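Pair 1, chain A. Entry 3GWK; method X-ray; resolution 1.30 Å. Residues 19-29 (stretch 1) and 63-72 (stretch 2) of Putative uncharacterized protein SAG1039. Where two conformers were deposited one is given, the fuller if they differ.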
# COMPACT_ATOMS: atom_id res chain seq x y z
N LYS A 19 -5.96 10.29 -8.04
CA LYS A 19 -4.70 9.78 -7.44
C LYS A 19 -5.05 8.87 -6.25
O LYS A 19 -4.36 7.89 -5.97
CB LYS A 19 -3.82 10.96 -7.03
CG LYS A 19 -3.43 11.89 -8.20
CD LYS A 19 -2.76 13.18 -7.75
CE LYS A 19 -2.92 14.23 -8.85
NZ LYS A 19 -2.29 15.54 -8.45
N TYR A 20 -6.06 9.29 -5.45
CA TYR A 20 -6.41 8.52 -4.27
C TYR A 20 -7.05 7.19 -4.64
O TYR A 20 -6.71 6.16 -4.05
CB TYR A 20 -7.34 9.32 -3.34
CG TYR A 20 -6.64 10.43 -2.59
CD1 TYR A 20 -6.50 11.67 -3.14
CD2 TYR A 20 -6.14 10.21 -1.32
CE1 TYR A 20 -5.81 12.71 -2.45
CE2 TYR A 20 -5.45 11.25 -0.62
CZ TYR A 20 -5.31 12.44 -1.21
OH TYR A 20 -4.67 13.44 -0.55
N THR A 21 -7.93 7.20 -5.63
CA THR A 21 -8.55 5.92 -5.95
C THR A 21 -7.50 4.96 -6.60
O THR A 21 -7.51 3.76 -6.35
CB THR A 21 -9.79 6.06 -6.84
OG1 THR A 21 -10.48 4.83 -6.88
CG2 THR A 21 -9.55 6.57 -8.20
N ALA A 22 -6.65 5.51 -7.49
CA ALA A 22 -5.64 4.67 -8.07
C ALA A 22 -4.72 4.10 -6.98
O ALA A 22 -4.35 2.92 -7.01
CB ALA A 22 -4.81 5.46 -9.07
N GLY A 23 -4.33 4.92 -6.01
CA GLY A 23 -3.46 4.41 -4.93
C GLY A 23 -4.17 3.40 -4.09
O GLY A 23 -3.57 2.41 -3.67
N SER A 24 -5.46 3.59 -3.79
CA SER A 24 -6.23 2.62 -3.04
C SER A 24 -6.17 1.26 -3.74
O SER A 24 -5.92 0.21 -3.13
CB SER A 24 -7.67 3.09 -2.92
OG SER A 24 -8.46 2.13 -2.25
N GLN A 25 -6.44 1.28 -5.05
CA GLN A 25 -6.45 0.04 -5.79
C GLN A 25 -5.07 -0.66 -5.79
O GLN A 25 -4.94 -1.89 -5.70
CB GLN A 25 -6.93 0.31 -7.19
CG GLN A 25 -8.41 0.73 -7.24
CD GLN A 25 -8.78 1.24 -8.61
OE1 GLN A 25 -8.60 0.56 -9.60
NE2 GLN A 25 -9.29 2.48 -8.67
N GLN A 26 -4.03 0.16 -5.95
CA GLN A 26 -2.65 -0.40 -5.99
C GLN A 26 -2.28 -1.04 -4.66
O GLN A 26 -1.72 -2.13 -4.61
CB GLN A 26 -1.70 0.68 -6.35
CG GLN A 26 -1.65 1.07 -7.82
CD GLN A 26 -0.72 2.33 -7.95
OE1 GLN A 26 -1.08 3.43 -7.50
NE2 GLN A 26 0.43 2.15 -8.57
N VAL A 27 -2.63 -0.39 -3.55
CA VAL A 27 -2.35 -0.93 -2.21
C VAL A 27 -3.12 -2.26 -2.02
O VAL A 27 -2.55 -3.25 -1.52
CB VAL A 27 -2.74 0.13 -1.12
CG1 VAL A 27 -2.70 -0.46 0.30
CG2 VAL A 27 -1.80 1.34 -1.19
N THR A 28 -4.38 -2.28 -2.37
CA THR A 28 -5.18 -3.50 -2.24
C THR A 28 -4.56 -4.62 -3.03
O THR A 28 -4.50 -5.77 -2.55
CB THR A 28 -6.64 -3.22 -2.68
OG1 THR A 28 -7.19 -2.30 -1.74
CG2 THR A 28 -7.47 -4.52 -2.73
N GLU A 29 -4.12 -4.35 -4.24
CA GLU A 29 -3.53 -5.43 -5.08
C GLU A 29 -2.25 -5.95 -4.45
O GLU A 29 -2.03 -7.15 -4.45
CB GLU A 29 -3.23 -5.06 -6.55
CG GLU A 29 -2.89 -6.41 -7.40
CD GLU A 29 -3.75 -7.70 -6.94
OE1 GLU A 29 -3.29 -8.66 -6.22
OE2 GLU A 29 -4.95 -7.73 -7.24
N LYS A 63 -4.06 -2.65 8.90
CA LYS A 63 -3.72 -1.26 8.70
C LYS A 63 -3.59 -0.91 7.24
O LYS A 63 -4.02 0.14 6.81
CB LYS A 63 -2.42 -0.95 9.44
CG LYS A 63 -2.59 -1.28 10.95
CD LYS A 63 -3.06 0.03 11.70
CE LYS A 63 -4.45 0.19 12.08
NZ LYS A 63 -4.46 0.24 13.58
N ILE A 64 -3.07 -1.82 6.47
CA ILE A 64 -2.99 -1.65 5.03
C ILE A 64 -4.41 -1.64 4.40
O ILE A 64 -4.72 -0.77 3.55
CB ILE A 64 -2.12 -2.75 4.40
CG1 ILE A 64 -0.76 -2.81 5.14
CG2 ILE A 64 -1.96 -2.43 2.89
CD1 ILE A 64 -0.02 -1.47 5.35
N THR A 65 -5.26 -2.56 4.87
CA THR A 65 -6.66 -2.54 4.42
C THR A 65 -7.34 -1.22 4.78
O THR A 65 -8.02 -0.61 3.94
CB THR A 65 -7.39 -3.73 4.99
OG1 THR A 65 -6.78 -4.94 4.54
CG2 THR A 65 -8.90 -3.73 4.58
N GLU A 66 -7.10 -0.74 5.99
CA GLU A 66 -7.69 0.54 6.39
C GLU A 66 -7.18 1.67 5.53
O GLU A 66 -7.90 2.61 5.21
CB GLU A 66 -7.45 0.93 7.85
CG GLU A 66 -8.08 2.37 8.29
CD GLU A 66 -9.54 2.51 7.94
OE1 GLU A 66 -10.01 3.49 7.52
OE2 GLU A 66 -10.27 1.52 7.96
N PHE A 67 -5.89 1.63 5.22
CA PHE A 67 -5.33 2.69 4.40
C PHE A 67 -5.98 2.69 3.04
O PHE A 67 -6.35 3.75 2.52
CB PHE A 67 -3.82 2.48 4.31
CG PHE A 67 -3.05 3.62 3.63
CD1 PHE A 67 -3.02 4.92 4.17
CD2 PHE A 67 -2.32 3.40 2.46
CE1 PHE A 67 -2.28 5.90 3.59
CE2 PHE A 67 -1.59 4.42 1.89
CZ PHE A 67 -1.60 5.68 2.45
N ALA A 68 -6.08 1.56 2.41
CA ALA A 68 -6.78 1.48 1.10
C ALA A 68 -8.19 2.02 1.23
O ALA A 68 -8.68 2.73 0.37
CB ALA A 68 -6.76 0.06 0.56
N GLN A 69 -8.89 1.66 2.28
CA GLN A 69 -10.26 2.15 2.48
C GLN A 69 -10.28 3.67 2.67
O GLN A 69 -11.13 4.38 2.10
CB GLN A 69 -10.90 1.38 3.65
CG GLN A 69 -12.54 1.36 3.49
CD GLN A 69 -13.15 0.51 2.11
OE1 GLN A 69 -13.23 1.08 0.91
NE2 GLN A 69 -13.65 -0.76 2.34
N LEU A 70 -9.36 4.23 3.42
CA LEU A 70 -9.25 5.66 3.61
C LEU A 70 -9.04 6.40 2.29
O LEU A 70 -9.67 7.43 2.01
CB LEU A 70 -8.11 5.96 4.58
CG LEU A 70 -7.73 7.45 4.69
CD1 LEU A 70 -8.87 8.30 5.31
CD2 LEU A 70 -6.47 7.58 5.50
N LEU A 71 -8.12 5.88 1.45
CA LEU A 71 -7.82 6.52 0.20
C LEU A 71 -9.08 6.54 -0.68
O LEU A 71 -9.40 7.52 -1.34
CB LEU A 71 -6.70 5.82 -0.49
CG LEU A 71 -5.33 5.90 0.20
CD1 LEU A 71 -4.31 5.13 -0.55
CD2 LEU A 71 -4.84 7.13 0.86
N GLU A 72 -9.82 5.45 -0.73
CA GLU A 72 -11.04 5.42 -1.49
C GLU A 72 -12.11 6.38 -0.91
O GLU A 72 -12.82 7.05 -1.66
CB GLU A 72 -11.55 4.02 -1.59
CG GLU A 72 -12.83 3.95 -2.43
CD GLU A 72 -12.64 4.51 -3.89
OE1 GLU A 72 -11.53 4.34 -4.44
OE2 GLU A 72 -13.66 5.00 -4.49
O HOH W 1 -10.84 1.61 -4.42

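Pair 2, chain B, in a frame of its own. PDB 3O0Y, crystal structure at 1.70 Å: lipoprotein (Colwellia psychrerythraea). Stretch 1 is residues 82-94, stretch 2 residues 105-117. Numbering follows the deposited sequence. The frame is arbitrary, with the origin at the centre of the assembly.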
# COMPACT_ATOMS: atom_id res chain seq x y z
N GLU B 82 -14.80 -6.49 -18.56
CA GLU B 82 -14.23 -7.81 -18.63
C GLU B 82 -14.06 -8.48 -17.29
O GLU B 82 -14.47 -9.64 -17.08
CB GLU B 82 -12.89 -7.81 -19.33
CG GLU B 82 -12.30 -9.27 -19.41
CD GLU B 82 -11.08 -9.43 -20.27
OE1 GLU B 82 -10.52 -8.40 -20.79
OE2 GLU B 82 -10.70 -10.60 -20.47
N LEU B 83 -13.50 -7.74 -16.34
CA LEU B 83 -13.31 -8.31 -15.02
C LEU B 83 -14.66 -8.58 -14.35
O LEU B 83 -14.80 -9.53 -13.64
CB LEU B 83 -12.45 -7.40 -14.14
CG LEU B 83 -11.01 -7.33 -14.66
CD1 LEU B 83 -10.40 -6.04 -14.07
CD2 LEU B 83 -10.28 -8.57 -14.22
N LEU B 84 -15.62 -7.71 -14.51
CA LEU B 84 -16.96 -7.92 -13.90
C LEU B 84 -17.64 -9.18 -14.53
O LEU B 84 -18.21 -10.00 -13.85
CB LEU B 84 -17.81 -6.65 -14.11
CG LEU B 84 -19.12 -6.70 -13.31
CD1 LEU B 84 -18.83 -6.88 -11.79
CD2 LEU B 84 -19.95 -5.42 -13.55
N SER B 85 -17.50 -9.34 -15.83
CA SER B 85 -18.02 -10.53 -16.53
C SER B 85 -17.38 -11.79 -15.99
O SER B 85 -18.05 -12.74 -15.68
CB SER B 85 -17.73 -10.44 -18.02
OG SER B 85 -18.64 -9.43 -18.48
N ILE B 86 -16.07 -11.73 -15.80
CA ILE B 86 -15.35 -12.87 -15.24
C ILE B 86 -15.85 -13.19 -13.82
O ILE B 86 -16.11 -14.34 -13.50
CB ILE B 86 -13.84 -12.68 -15.25
CG1 ILE B 86 -13.27 -12.75 -16.67
CG2 ILE B 86 -13.14 -13.72 -14.41
CD1 ILE B 86 -11.85 -12.24 -16.75
N SER B 87 -16.00 -12.16 -12.98
CA SER B 87 -16.47 -12.31 -11.63
C SER B 87 -17.82 -12.98 -11.61
O SER B 87 -18.04 -13.90 -10.85
CB SER B 87 -16.57 -10.91 -10.97
OG SER B 87 -17.00 -10.99 -9.65
N ASN B 88 -18.76 -12.51 -12.46
CA ASN B 88 -20.09 -13.04 -12.46
C ASN B 88 -20.10 -14.52 -12.97
O ASN B 88 -20.85 -15.33 -12.48
CB ASN B 88 -21.00 -12.11 -13.30
CG ASN B 88 -21.41 -10.93 -12.53
OD1 ASN B 88 -21.48 -10.99 -11.29
ND2 ASN B 88 -21.69 -9.79 -13.23
N THR B 89 -19.26 -14.86 -13.92
CA THR B 89 -19.23 -16.22 -14.48
C THR B 89 -18.66 -17.15 -13.39
O THR B 89 -19.25 -18.22 -13.10
CB THR B 89 -18.37 -16.28 -15.72
OG1 THR B 89 -18.96 -15.42 -16.71
CG2 THR B 89 -18.26 -17.72 -16.23
N ILE B 90 -17.58 -16.69 -12.74
CA ILE B 90 -16.97 -17.47 -11.62
C ILE B 90 -18.04 -17.73 -10.56
O ILE B 90 -18.22 -18.85 -10.10
CB ILE B 90 -15.80 -16.72 -10.94
CG1 ILE B 90 -14.62 -16.65 -11.89
CG2 ILE B 90 -15.36 -17.42 -9.62
CD1 ILE B 90 -13.44 -15.77 -11.46
N ALA B 91 -18.81 -16.70 -10.19
CA ALA B 91 -19.74 -16.83 -9.10
C ALA B 91 -20.88 -17.84 -9.36
O ALA B 91 -21.47 -18.35 -8.44
CB ALA B 91 -20.35 -15.38 -8.69
N GLY B 92 -21.23 -18.04 -10.62
CA GLY B 92 -22.37 -18.88 -10.98
C GLY B 92 -22.04 -20.35 -11.12
O GLY B 92 -22.94 -21.17 -11.18
N ILE B 93 -20.75 -20.71 -11.14
CA ILE B 93 -20.35 -22.08 -11.44
C ILE B 93 -20.63 -22.97 -10.23
O ILE B 93 -20.44 -22.57 -9.11
CB ILE B 93 -18.91 -22.14 -11.91
CG1 ILE B 93 -18.86 -21.62 -13.34
CG2 ILE B 93 -18.30 -23.56 -11.75
CD1 ILE B 93 -17.52 -21.26 -13.77
N LYS B 94 -21.18 -24.16 -10.51
CA LYS B 94 -21.43 -25.21 -9.56
C LYS B 94 -20.23 -26.14 -9.43
O LYS B 94 -19.84 -26.77 -10.42
CB LYS B 94 -22.57 -26.09 -10.09
CG LYS B 94 -23.11 -27.11 -9.10
CD LYS B 94 -24.07 -28.07 -9.82
CE LYS B 94 -24.83 -29.00 -8.86
NZ LYS B 94 -24.00 -30.20 -8.56
N ASN B 105 -11.09 -20.76 -3.38
CA ASN B 105 -10.60 -20.14 -4.61
C ASN B 105 -11.73 -19.47 -5.38
O ASN B 105 -11.55 -18.38 -5.87
CB ASN B 105 -9.90 -21.15 -5.52
CG ASN B 105 -8.51 -21.55 -5.05
OD1 ASN B 105 -7.89 -20.84 -4.32
ND2 ASN B 105 -8.00 -22.69 -5.59
N GLN B 106 -12.88 -20.13 -5.49
CA GLN B 106 -14.01 -19.56 -6.20
C GLN B 106 -14.47 -18.29 -5.55
O GLN B 106 -14.71 -17.30 -6.24
CB GLN B 106 -15.18 -20.56 -6.27
CG GLN B 106 -16.36 -19.99 -7.05
CD GLN B 106 -17.46 -21.05 -7.20
OE1 GLN B 106 -17.55 -21.97 -6.38
NE2 GLN B 106 -18.16 -21.01 -8.29
N GLN B 107 -14.67 -18.34 -4.25
CA GLN B 107 -15.16 -17.16 -3.52
C GLN B 107 -14.17 -16.02 -3.55
O GLN B 107 -14.54 -14.86 -3.87
CB GLN B 107 -15.50 -17.51 -2.09
CG GLN B 107 -16.04 -16.32 -1.31
CD GLN B 107 -16.68 -16.73 0.05
OE1 GLN B 107 -16.93 -17.92 0.25
NE2 GLN B 107 -17.00 -15.74 0.92
N VAL B 108 -12.90 -16.31 -3.30
CA VAL B 108 -11.88 -15.29 -3.34
C VAL B 108 -11.71 -14.73 -4.75
O VAL B 108 -11.63 -13.53 -4.96
CB VAL B 108 -10.54 -15.76 -2.81
CG1 VAL B 108 -9.45 -14.69 -3.01
CG2 VAL B 108 -10.74 -16.18 -1.34
N MET B 109 -11.62 -15.59 -5.75
CA MET B 109 -11.41 -15.06 -7.06
C MET B 109 -12.62 -14.27 -7.63
O MET B 109 -12.40 -13.33 -8.38
CB MET B 109 -10.98 -16.14 -8.04
CG MET B 109 -9.59 -16.65 -7.78
SD MET B 109 -8.22 -15.50 -8.07
CE MET B 109 -8.52 -15.14 -9.86
N ALA B 110 -13.84 -14.67 -7.31
CA ALA B 110 -15.05 -13.84 -7.67
C ALA B 110 -14.92 -12.47 -6.98
O ALA B 110 -15.19 -11.43 -7.58
CB ALA B 110 -16.40 -14.55 -7.27
N GLY B 111 -14.47 -12.48 -5.73
CA GLY B 111 -14.31 -11.20 -4.97
C GLY B 111 -13.23 -10.32 -5.55
O GLY B 111 -13.40 -9.13 -5.63
N LEU B 112 -12.08 -10.91 -5.89
CA LEU B 112 -10.98 -10.14 -6.40
C LEU B 112 -11.26 -9.56 -7.76
O LEU B 112 -10.94 -8.41 -8.04
CB LEU B 112 -9.67 -10.93 -6.45
CG LEU B 112 -8.83 -11.12 -5.28
CD1 LEU B 112 -7.67 -12.07 -5.59
CD2 LEU B 112 -8.34 -9.71 -4.85
N THR B 113 -11.93 -10.33 -8.65
CA THR B 113 -12.25 -9.81 -9.96
C THR B 113 -13.28 -8.66 -9.82
O THR B 113 -13.25 -7.65 -10.56
CB THR B 113 -12.68 -10.90 -10.92
OG1 THR B 113 -13.71 -11.73 -10.34
CG2 THR B 113 -11.47 -11.76 -11.35
N ARG B 114 -14.20 -8.78 -8.86
CA ARG B 114 -15.12 -7.66 -8.57
C ARG B 114 -14.38 -6.44 -7.96
O ARG B 114 -14.68 -5.31 -8.28
CB ARG B 114 -16.24 -8.08 -7.63
CG ARG B 114 -17.06 -6.99 -6.95
CD ARG B 114 -17.81 -6.02 -7.87
NE ARG B 114 -18.49 -5.01 -7.06
CZ ARG B 114 -17.88 -3.98 -6.48
NH1 ARG B 114 -16.55 -3.77 -6.67
NH2 ARG B 114 -18.58 -3.19 -5.70
N TYR B 115 -13.38 -6.70 -7.14
CA TYR B 115 -12.59 -5.63 -6.55
C TYR B 115 -11.89 -4.86 -7.66
O TYR B 115 -11.95 -3.64 -7.69
CB TYR B 115 -11.54 -6.24 -5.64
CG TYR B 115 -10.54 -5.30 -5.04
CD1 TYR B 115 -10.89 -4.47 -4.00
CD2 TYR B 115 -9.20 -5.30 -5.44
CE1 TYR B 115 -9.96 -3.70 -3.35
CE2 TYR B 115 -8.26 -4.53 -4.78
CZ TYR B 115 -8.65 -3.72 -3.75
OH TYR B 115 -7.74 -2.99 -3.07
N PHE B 116 -11.32 -5.53 -8.64
CA PHE B 116 -10.68 -4.84 -9.77
C PHE B 116 -11.63 -4.31 -10.84
O PHE B 116 -11.24 -3.45 -11.56
CB PHE B 116 -9.67 -5.70 -10.41
CG PHE B 116 -8.48 -6.00 -9.53
CD1 PHE B 116 -7.69 -4.94 -9.02
CD2 PHE B 116 -8.18 -7.30 -9.17
CE1 PHE B 116 -6.63 -5.23 -8.12
CE2 PHE B 116 -7.14 -7.60 -8.36
CZ PHE B 116 -6.35 -6.56 -7.82
N ALA B 117 -12.87 -4.80 -10.89
CA ALA B 117 -13.90 -4.18 -11.72
C ALA B 117 -14.37 -2.86 -11.15
O ALA B 117 -14.90 -2.04 -11.90
CB ALA B 117 -15.15 -5.14 -11.94

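In both pairs two helices run nearly antiparallel, their axes approaching to 7.9 Å with an angle of 159° between their directions. Superposing N, CA and C of 14 central residues gives an RMSD of 0.2 Å, and the two contacts bury 459 Å² in pair 1 and 595 Å² in pair 2.

The closest backbone approach falls at the same place. A:Ser24 matches B:Ser87 and A:Ala68 matches B:Ala110; the CA atoms of A:Ser24 and A:Ala68 lie 4.3 Å apart, those of B:Ser87 and B:Ala110 4.5 Å. Both serines point toward the partner helix with a t rotamer and donate a hydrogen bond to its backbone, from A:Ser24 OG to A:Ala68 O (2.7 Å) and from B:Ser87 OG to B:Ala110 O (2.8 Å). Each acceptor carbonyl also receives an intrahelical amide bond, so the serine adds a second donor without breaking the helix.

Around this shared centre the side chains differ. A:Leu71 matches B:Thr113, and both point toward the other helix. The longer leucine reaches A:Tyr20, with CD2 of A:Leu71 4.0 Å from CD2 of A:Tyr20 at the ring edge, and packs its CD1 3.9 Å from A:Gly23 C. The shorter B:Thr113 sits among B:Leu83, B:Ile86, B:Ser87 and B:Ile90. Here B:Ile86 takes the position of A:Gly23, and its CG2 lies 4.0 Å from B:Thr113 CG2: bulk has moved from one helix to the other. B:Leu83, in place of A:Tyr20, lays its CB 3.7 Å from B:Thr113 O, much as A:Tyr20 CB lies 3.4 Å from A:Leu71 O.

A:Val27 and B:Ile90 both point inward. A:Val27 CG1 packs 3.3 Å from A:Ile64 CG2, while its CG2 meets the edge of the A:Phe67 ring, 4.2 Å from CD2. B:Ile90 places CG2 3.9 Å from B:Ala110 CB and CD1 4.2 Å from B:Met109 CB, the methionine replacing A:Phe67. At the position of A:Ile64, B:Gln106 keeps a carbon contact, CG lying 3.8 Å from B:Ile90 CG2, and adds a polar one: its NE2 donates to B:Ile90 O (2.8 Å) and B:Ile93 O (2.9 Å), tying down the backbone where the first helix gives way to loop.

The flank beside the serine reverses this trend. A:Thr21 OG1 donates to A:Glu72 OE1 at 2.7 Å, and a water donates to both A:Glu72 OE1 (2.8 Å) and A:Ser24 OG (3.3 Å). The matching B:Leu84 and B:Arg114 meet through carbon, CD1 of B:Leu84 lying 4.1 Å from CD of B:Arg114.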